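PDB 4WXJ: glutamate receptor IIB from Drosophila melanogaster, which binds the neurotransmitter glutamate through this ligand-binding domain and probably acts as a glutamate-gated cation channel of the postsynaptic membrane. Local coordinates for residues K19-W24 against I94-I99; N66-Y71 against K179-G184; L198-N203 against K224-A229. All coordinates share one frame; numbering follows the deposited sequence.

In the fold
The three contacts surround one glutamic acid in the cleft of the two-lobed ligand-binding domain. Contact 1 lies within one lobe and presents D96 and T98 to the ligand. Contact 2 joins that lobe to helix 181-191 of the other and lays Y68 over the ligand. Contact 3 adds E200 from the second lobe and Y226 from strand 214-230. The centres of contacts 1 and 2 are about 11 Å apart, those of 1 and 3 about 9 Å. Contact 1 is tied to contact 2 by a probable hydrogen bond, D96 OD2 to Y68 OH (2.6 Å), and to contact 3 by two, T98 OG1 to E200 OE2 (2.5 Å) and Y21 OH to N203 OD1 (2.7 Å). N181 and N203 pack together between contacts 2 and 3.

Contact 1 (K19-W24 against I94-I99). With GLU (glutamic acid), chain C.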
# COMPACT_ATOMS: atom_id res chain seq x y z
N LYS A 19 -0.86 6.74 7.03
CA LYS A 19 -1.91 6.20 7.88
C LYS A 19 -2.77 5.22 7.10
O LYS A 19 -2.90 5.34 5.88
CB LYS A 19 -2.77 7.33 8.44
CG LYS A 19 -2.03 8.25 9.39
CD LYS A 19 -2.89 9.43 9.80
CE LYS A 19 -2.19 10.30 10.83
NZ LYS A 19 -2.95 11.56 11.11
N PRO A 20 -3.38 4.25 7.80
CA PRO A 20 -3.31 4.00 9.25
C PRO A 20 -2.21 3.01 9.65
O PRO A 20 -2.25 2.48 10.76
CB PRO A 20 -4.69 3.42 9.56
CG PRO A 20 -5.04 2.66 8.32
CD PRO A 20 -4.41 3.40 7.16
N TYR A 21 -1.25 2.78 8.77
CA TYR A 21 -0.25 1.74 9.00
C TYR A 21 0.89 2.21 9.89
O TYR A 21 1.31 1.50 10.80
CB TYR A 21 0.30 1.25 7.66
CG TYR A 21 -0.78 0.82 6.70
CD1 TYR A 21 -1.35 -0.45 6.77
CD2 TYR A 21 -1.26 1.69 5.73
CE1 TYR A 21 -2.35 -0.84 5.90
CE2 TYR A 21 -2.26 1.31 4.85
CZ TYR A 21 -2.80 0.05 4.95
OH TYR A 21 -3.79 -0.34 4.08
N PHE A 22 1.38 3.42 9.63
CA PHE A 22 2.54 3.94 10.34
C PHE A 22 2.56 5.46 10.26
O PHE A 22 2.54 6.04 9.18
CB PHE A 22 3.82 3.36 9.75
CG PHE A 22 5.06 3.70 10.53
CD1 PHE A 22 5.80 4.83 10.23
CD2 PHE A 22 5.49 2.88 11.56
CE1 PHE A 22 6.94 5.14 10.94
CE2 PHE A 22 6.63 3.18 12.28
CZ PHE A 22 7.36 4.31 11.97
N SER A 23 2.58 6.11 11.42
CA SER A 23 2.60 7.57 11.47
C SER A 23 3.16 8.08 12.79
O SER A 23 3.28 7.33 13.76
CB SER A 23 1.20 8.13 11.25
OG SER A 23 0.31 7.70 12.26
N TRP A 24 3.49 9.37 12.82
CA TRP A 24 4.04 9.99 14.01
C TRP A 24 2.95 10.27 15.03
O TRP A 24 1.96 10.92 14.73
CB TRP A 24 4.77 11.29 13.64
CG TRP A 24 5.97 11.07 12.79
CD1 TRP A 24 6.01 10.97 11.43
CD2 TRP A 24 7.32 10.92 13.24
NE1 TRP A 24 7.31 10.77 11.01
CE2 TRP A 24 8.13 10.74 12.10
CE3 TRP A 24 7.93 10.93 14.50
CZ2 TRP A 24 9.51 10.56 12.18
CZ3 TRP A 24 9.30 10.75 14.58
CH2 TRP A 24 10.07 10.57 13.43
N ILE A 94 7.91 -3.25 6.15
CA ILE A 94 6.47 -3.40 6.36
C ILE A 94 5.68 -2.09 6.21
O ILE A 94 6.15 -1.01 6.57
CB ILE A 94 6.17 -3.97 7.77
CG1 ILE A 94 4.66 -4.20 7.94
CG2 ILE A 94 6.72 -3.05 8.86
CD1 ILE A 94 4.29 -4.99 9.19
N CYS A 95 4.48 -2.25 5.65
CA CYS A 95 3.45 -1.22 5.55
C CYS A 95 2.35 -1.86 4.71
O CYS A 95 2.22 -3.08 4.70
CB CYS A 95 3.96 0.08 4.91
SG CYS A 95 4.56 -0.11 3.21
N ASP A 96 1.57 -1.05 3.99
CA ASP A 96 0.72 -1.61 2.94
C ASP A 96 1.62 -1.97 1.76
O ASP A 96 1.55 -1.35 0.70
CB ASP A 96 -0.37 -0.62 2.51
CG ASP A 96 0.16 0.77 2.23
OD1 ASP A 96 1.11 1.19 2.92
OD2 ASP A 96 -0.39 1.44 1.33
N LEU A 97 2.46 -2.97 1.97
CA LEU A 97 3.47 -3.36 0.99
C LEU A 97 2.95 -4.53 0.16
O LEU A 97 2.93 -5.67 0.62
CB LEU A 97 4.78 -3.72 1.69
CG LEU A 97 6.03 -3.89 0.82
CD1 LEU A 97 6.39 -2.59 0.11
CD2 LEU A 97 7.19 -4.37 1.67
N THR A 98 2.53 -4.22 -1.06
CA THR A 98 1.92 -5.21 -1.93
C THR A 98 2.96 -6.10 -2.59
O THR A 98 4.00 -5.62 -3.06
CB THR A 98 1.08 -4.54 -3.02
OG1 THR A 98 0.12 -3.67 -2.40
CG2 THR A 98 0.35 -5.58 -3.86
N ILE A 99 2.68 -7.40 -2.63
CA ILE A 99 3.57 -8.36 -3.27
C ILE A 99 3.44 -8.26 -4.79
O ILE A 99 2.37 -8.47 -5.34
CB ILE A 99 3.27 -9.80 -2.81
CG1 ILE A 99 3.44 -9.90 -1.29
CG2 ILE A 99 4.19 -10.80 -3.52
CD1 ILE A 99 3.01 -11.23 -0.70
N GLU C . 0.45 -1.08 -1.66
CA GLU C . 0.95 -0.50 -2.93
C GLU C . 2.41 -0.87 -3.15
O GLU C . 2.96 -1.69 -2.41
CB GLU C . 0.78 1.02 -2.92
CG GLU C . -0.66 1.49 -3.07
CD GLU C . -1.15 1.50 -4.51
OE1 GLU C . -2.37 1.70 -4.72
OE2 GLU C . -0.33 1.31 -5.44
OXT GLU C . 3.08 -0.37 -4.06
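D96 lies against the ring of Y21 in the lobe built largely from the first half of the chain, part of the clamshell fold of ionotropic glutamate receptor ligand-binding domains. D96 is the centre of an inverse gamma turn, closed by a weak bond from L97 N to C95 O. Its CG sits between the backbone N and the carbonyl carbon (chi1 49°). This brings the side chain across the ring. D96 CB comes first, 3.5 Å from Y21 CZ, and forms a CH-pi contact over the face. D96 CG follows, 3.6 Å from Y21 CE2. D96 OD1 then reaches 3.7 Å from Y21 CD2. Carboxylate and ring are stacked, their planes only 4° apart. D96 OD2 turns to other partners, Y68 OH and N203 ND2, which hold the carboxylate in place. The far end of Y21 is held too: its OH is hydrogen-bonded to N203 OD1. Y21 thus backs the turn. The turn and T98 bind the ligand directly. D96 O takes a bond from the ligand N (2.6 Å), and T98 N gives one to the ligand O (2.9 Å, 167°). T98 OG1 accepts from the same ligand N at 2.7 Å.

Contact 2 (N66-Y71 against K179-G184); sequences NKYGSY and KNNEEG. With GLU (glutamic acid), chain C.
Y68 sits in a loop without regular structure, and N181 facing it starts helix 181-191, so an irregular backbone meets the N-terminal end of a helix. The two belong to opposite lobes of the ligand-binding domain, and the contact spans the cleft between them. Y68 CG lies anti to its own carbonyl carbon (chi1 -70°), which carries the ring over the ligand. One face covers the glutamic acid, with Y68 CZ 3.6 Å from the ligand CB. The far end of the ring comes to the helix: Y68 OH is 3.3 Å from N181 OD1, with ring and amide planes close to perpendicular (85°). Two waters bridge the lobes. One donates to Y68 OH (2.8 Å) and accepts from the helix amide N181 N (3.0 Å). The other accepts from N66 ND2 and from N180 ND2. N180 is the N-cap; its OD1 takes E183 N at 2.8 Å, and this bond runs nearly along the C=O direction (171°). E183 OE1 in turn accepts from K179 N (3.0 Å), met from above the carboxylate plane. Y68 OH has a stronger partner in its own lobe, D96 OD2, and R16 makes a cation-pi contact with the ring. Replacing Y68 with alanine removes ring and hydroxyl, which would probably uncover the ligand CB, take one mate from D96 and cost the bridging water its partner in this loop. Between 66-71 and 179-184 the direct touch is a single pair, and two waters carry the rest. This is consistent with a cleft that closes around the agonist and can open again.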
# COMPACT_ATOMS: atom_id res chain seq x y z
N ASN A 66 10.62 8.00 1.80
CA ASN A 66 9.24 7.64 2.12
C ASN A 66 8.51 6.94 0.98
O ASN A 66 7.29 7.08 0.83
CB ASN A 66 8.45 8.88 2.55
CG ASN A 66 7.24 8.53 3.41
OD1 ASN A 66 7.38 7.96 4.49
ND2 ASN A 66 6.05 8.89 2.94
N LYS A 67 9.25 6.18 0.17
CA LYS A 67 8.66 5.45 -0.96
C LYS A 67 8.43 3.98 -0.62
O LYS A 67 9.10 3.42 0.25
CB LYS A 67 9.55 5.57 -2.19
CG LYS A 67 9.64 6.97 -2.76
CD LYS A 67 10.40 6.99 -4.07
CE LYS A 67 10.46 8.38 -4.68
NZ LYS A 67 11.07 8.36 -6.04
N TYR A 68 7.47 3.37 -1.30
CA TYR A 68 7.22 1.94 -1.15
C TYR A 68 8.41 1.15 -1.68
O TYR A 68 9.03 0.38 -0.95
CB TYR A 68 5.95 1.52 -1.90
CG TYR A 68 4.65 2.03 -1.31
CD1 TYR A 68 4.15 3.27 -1.65
CD2 TYR A 68 3.91 1.24 -0.44
CE1 TYR A 68 2.96 3.73 -1.12
CE2 TYR A 68 2.72 1.68 0.09
CZ TYR A 68 2.25 2.93 -0.25
OH TYR A 68 1.06 3.38 0.27
N GLY A 69 8.70 1.34 -2.96
CA GLY A 69 9.78 0.64 -3.63
C GLY A 69 9.43 0.26 -5.05
O GLY A 69 8.52 -0.55 -5.28
N SER A 70 10.14 0.85 -6.01
CA SER A 70 9.93 0.56 -7.42
C SER A 70 11.27 0.55 -8.15
O SER A 70 12.25 1.13 -7.68
CB SER A 70 9.00 1.59 -8.06
OG SER A 70 9.63 2.85 -8.16
N TYR A 71 11.30 -0.12 -9.30
CA TYR A 71 12.51 -0.22 -10.11
C TYR A 71 12.54 0.89 -11.16
O TYR A 71 11.61 1.03 -11.94
CB TYR A 71 12.58 -1.59 -10.78
CG TYR A 71 13.74 -1.75 -11.74
CD1 TYR A 71 15.03 -1.95 -11.27
CD2 TYR A 71 13.53 -1.72 -13.11
CE1 TYR A 71 16.09 -2.11 -12.15
CE2 TYR A 71 14.57 -1.87 -13.99
CZ TYR A 71 15.85 -2.07 -13.51
OH TYR A 71 16.89 -2.23 -14.40
N LYS A 179 2.26 10.81 -5.80
CA LYS A 179 3.37 10.29 -5.03
C LYS A 179 2.91 9.32 -3.93
O LYS A 179 3.69 8.48 -3.49
CB LYS A 179 4.18 11.43 -4.40
CG LYS A 179 3.57 12.04 -3.15
CD LYS A 179 4.35 13.27 -2.70
CE LYS A 179 5.72 12.89 -2.16
NZ LYS A 179 6.47 14.06 -1.62
N ASN A 180 1.66 9.44 -3.50
CA ASN A 180 1.13 8.57 -2.45
C ASN A 180 -0.39 8.62 -2.37
O ASN A 180 -1.04 9.35 -3.13
CB ASN A 180 1.74 8.96 -1.10
CG ASN A 180 1.56 10.43 -0.76
OD1 ASN A 180 0.55 11.04 -1.11
ND2 ASN A 180 2.54 11.00 -0.08
N ASN A 181 -0.96 7.83 -1.46
CA ASN A 181 -2.41 7.79 -1.27
C ASN A 181 -2.97 9.15 -0.86
O ASN A 181 -4.05 9.54 -1.31
CB ASN A 181 -2.78 6.75 -0.21
CG ASN A 181 -2.65 5.33 -0.71
OD1 ASN A 181 -1.98 4.50 -0.10
ND2 ASN A 181 -3.31 5.04 -1.83
N GLU A 182 -2.24 9.86 -0.00
CA GLU A 182 -2.69 11.16 0.50
C GLU A 182 -2.91 12.15 -0.64
O GLU A 182 -3.96 12.79 -0.71
CB GLU A 182 -1.68 11.74 1.50
CG GLU A 182 -1.64 11.02 2.84
CD GLU A 182 -0.90 9.70 2.79
OE1 GLU A 182 -0.29 9.37 1.75
OE2 GLU A 182 -0.92 8.97 3.81
N GLU A 183 -1.93 12.26 -1.53
CA GLU A 183 -2.03 13.17 -2.67
C GLU A 183 -3.16 12.74 -3.60
O GLU A 183 -3.85 13.57 -4.18
CB GLU A 183 -0.71 13.24 -3.44
CG GLU A 183 -0.71 14.27 -4.57
CD GLU A 183 0.50 14.15 -5.48
OE1 GLU A 183 1.53 13.58 -5.05
OE2 GLU A 183 0.43 14.62 -6.63
N GLY A 184 -3.33 11.43 -3.75
CA GLY A 184 -4.39 10.90 -4.59
C GLY A 184 -5.76 11.31 -4.08
O GLY A 184 -6.58 11.83 -4.83
N GLU C . 0.45 -1.08 -1.66
CA GLU C . 0.95 -0.50 -2.93
C GLU C . 2.41 -0.87 -3.15
O GLU C . 2.96 -1.69 -2.41
CB GLU C . 0.78 1.02 -2.92
CG GLU C . -0.66 1.49 -3.07
CD GLU C . -1.15 1.50 -4.51
OE1 GLU C . -2.37 1.70 -4.72
OE2 GLU C . -0.33 1.31 -5.44
OXT GLU C . 3.08 -0.37 -4.06
O HOH W 1 5.57 10.16 0.22
O HOH W 2 0.52 6.11 0.49

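Contact 3 (L198-N203 against K224-A229); sequences LMETTN and KHYGIA. With GLU (glutamic acid), chain C.
In E200, CG is anti to the carbonyl carbon (chi1 -68°) and the chain then runs extended, which carries the carboxylate to Y226 OH. T202 OG1 reaches the same phenol from the position between its backbone N and carbonyl carbon (chi1 48°). The three come together where strand 195-200 passes into helix 201-208, facing strand 214-230, one of the strands that connect the two lobes of the clamshell. Y226 OH donates to E200 OE1 at 2.6 Å. The carboxylate lies at the edge of the ring, while its oxygen is met 44° out of the carboxylate plane. T202 OG1 also lies 2.6 Å from Y226 OH, though its proton may go to another acceptor; Y21 OH is a weak partner. N203 ND2 packs 3.7 Å from Y226 OH and is bonded to D96 OD2, as N203 OD1 is to Y21 OH. E200 takes the ligand's amino group: the ligand N gives a bond to E200 OE1 (2.9 Å) and a weak one to E200 OE2 (3.1 Å). OE1 thus serves two donors, and Y226, itself lining the pocket, helps position it. E200 OE2 is also bonded to T98 OG1. Such a carboxylate would probably suit a positively charged amino group, consistent with an amino acid agonist.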
# COMPACT_ATOMS: atom_id res chain seq x y z
N LEU A 198 -7.46 5.47 -8.71
CA LEU A 198 -7.41 4.01 -8.66
C LEU A 198 -6.47 3.58 -7.54
O LEU A 198 -5.28 3.93 -7.54
CB LEU A 198 -6.96 3.45 -10.01
CG LEU A 198 -8.02 3.53 -11.11
CD1 LEU A 198 -7.38 3.88 -12.44
CD2 LEU A 198 -8.79 2.23 -11.21
N MET A 199 -7.00 2.83 -6.58
CA MET A 199 -6.26 2.50 -5.38
C MET A 199 -6.72 1.18 -4.78
O MET A 199 -7.70 0.59 -5.23
CB MET A 199 -6.41 3.61 -4.34
CG MET A 199 -7.84 3.80 -3.85
SD MET A 199 -8.08 5.32 -2.91
CE MET A 199 -6.90 5.10 -1.57
N GLU A 200 -5.99 0.72 -3.77
CA GLU A 200 -6.29 -0.54 -3.12
C GLU A 200 -7.47 -0.38 -2.17
O GLU A 200 -7.63 0.66 -1.52
CB GLU A 200 -5.05 -1.05 -2.39
CG GLU A 200 -3.95 -1.46 -3.36
CD GLU A 200 -2.61 -1.72 -2.69
OE1 GLU A 200 -2.41 -1.26 -1.55
OE2 GLU A 200 -1.76 -2.39 -3.31
N THR A 201 -8.30 -1.42 -2.09
CA THR A 201 -9.58 -1.36 -1.38
C THR A 201 -9.41 -1.07 0.11
O THR A 201 -10.26 -0.42 0.72
CB THR A 201 -10.36 -2.67 -1.55
OG1 THR A 201 -9.52 -3.78 -1.21
CG2 THR A 201 -10.83 -2.82 -2.99
N THR A 202 -8.31 -1.54 0.68
CA THR A 202 -7.99 -1.27 2.07
C THR A 202 -7.88 0.23 2.31
O THR A 202 -8.58 0.80 3.16
CB THR A 202 -6.66 -1.94 2.48
OG1 THR A 202 -5.66 -1.66 1.49
CG2 THR A 202 -6.85 -3.43 2.60
N ASN A 203 -6.99 0.87 1.55
CA ASN A 203 -6.76 2.30 1.69
C ASN A 203 -7.98 3.11 1.29
O ASN A 203 -8.26 4.15 1.88
CB ASN A 203 -5.56 2.72 0.84
CG ASN A 203 -4.29 2.00 1.25
OD1 ASN A 203 -4.07 1.72 2.42
ND2 ASN A 203 -3.44 1.69 0.27
N LYS A 224 -4.86 -9.00 -4.58
CA LYS A 224 -3.56 -8.53 -4.11
C LYS A 224 -3.36 -8.87 -2.64
O LYS A 224 -4.32 -9.13 -1.91
CB LYS A 224 -3.44 -7.02 -4.34
CG LYS A 224 -3.71 -6.58 -5.78
CD LYS A 224 -2.77 -7.26 -6.78
CE LYS A 224 -3.22 -7.01 -8.22
NZ LYS A 224 -2.55 -7.95 -9.17
N HIS A 225 -2.10 -8.87 -2.21
CA HIS A 225 -1.74 -9.26 -0.85
C HIS A 225 -0.68 -8.34 -0.26
O HIS A 225 0.25 -7.93 -0.96
CB HIS A 225 -1.21 -10.70 -0.82
CG HIS A 225 -2.01 -11.67 -1.63
ND1 HIS A 225 -3.14 -12.29 -1.15
CD2 HIS A 225 -1.82 -12.14 -2.89
CE1 HIS A 225 -3.63 -13.09 -2.09
NE2 HIS A 225 -2.85 -13.02 -3.14
N TYR A 226 -0.82 -8.03 1.03
CA TYR A 226 0.25 -7.36 1.78
C TYR A 226 1.10 -8.40 2.48
O TYR A 226 0.58 -9.32 3.12
CB TYR A 226 -0.32 -6.40 2.82
CG TYR A 226 -1.07 -5.20 2.27
CD1 TYR A 226 -0.86 -4.74 0.98
CD2 TYR A 226 -1.98 -4.53 3.06
CE1 TYR A 226 -1.55 -3.65 0.49
CE2 TYR A 226 -2.68 -3.44 2.59
CZ TYR A 226 -2.45 -3.00 1.30
OH TYR A 226 -3.15 -1.91 0.83
N GLY A 227 2.42 -8.25 2.37
CA GLY A 227 3.36 -9.14 3.02
C GLY A 227 4.50 -8.37 3.64
O GLY A 227 4.82 -7.26 3.22
N ILE A 228 5.11 -8.96 4.67
CA ILE A 228 6.32 -8.39 5.25
C ILE A 228 7.50 -8.75 4.37
O ILE A 228 7.73 -9.93 4.07
CB ILE A 228 6.55 -8.90 6.69
CG1 ILE A 228 5.45 -8.38 7.61
CG2 ILE A 228 7.93 -8.46 7.19
CD1 ILE A 228 5.56 -8.84 9.06
N ALA A 229 8.25 -7.74 3.95
CA ALA A 229 9.41 -7.95 3.09
C ALA A 229 10.66 -8.22 3.93
O ALA A 229 10.90 -7.55 4.93
CB ALA A 229 9.63 -6.74 2.19
N GLU C . 0.45 -1.08 -1.66
CA GLU C . 0.95 -0.50 -2.93
C GLU C . 2.41 -0.87 -3.15
O GLU C . 2.96 -1.69 -2.41
CB GLU C . 0.78 1.02 -2.92
CG GLU C . -0.66 1.49 -3.07
CD GLU C . -1.15 1.50 -4.51
OE1 GLU C . -2.37 1.70 -4.72
OE2 GLU C . -0.33 1.31 -5.44
OXT GLU C . 3.08 -0.37 -4.06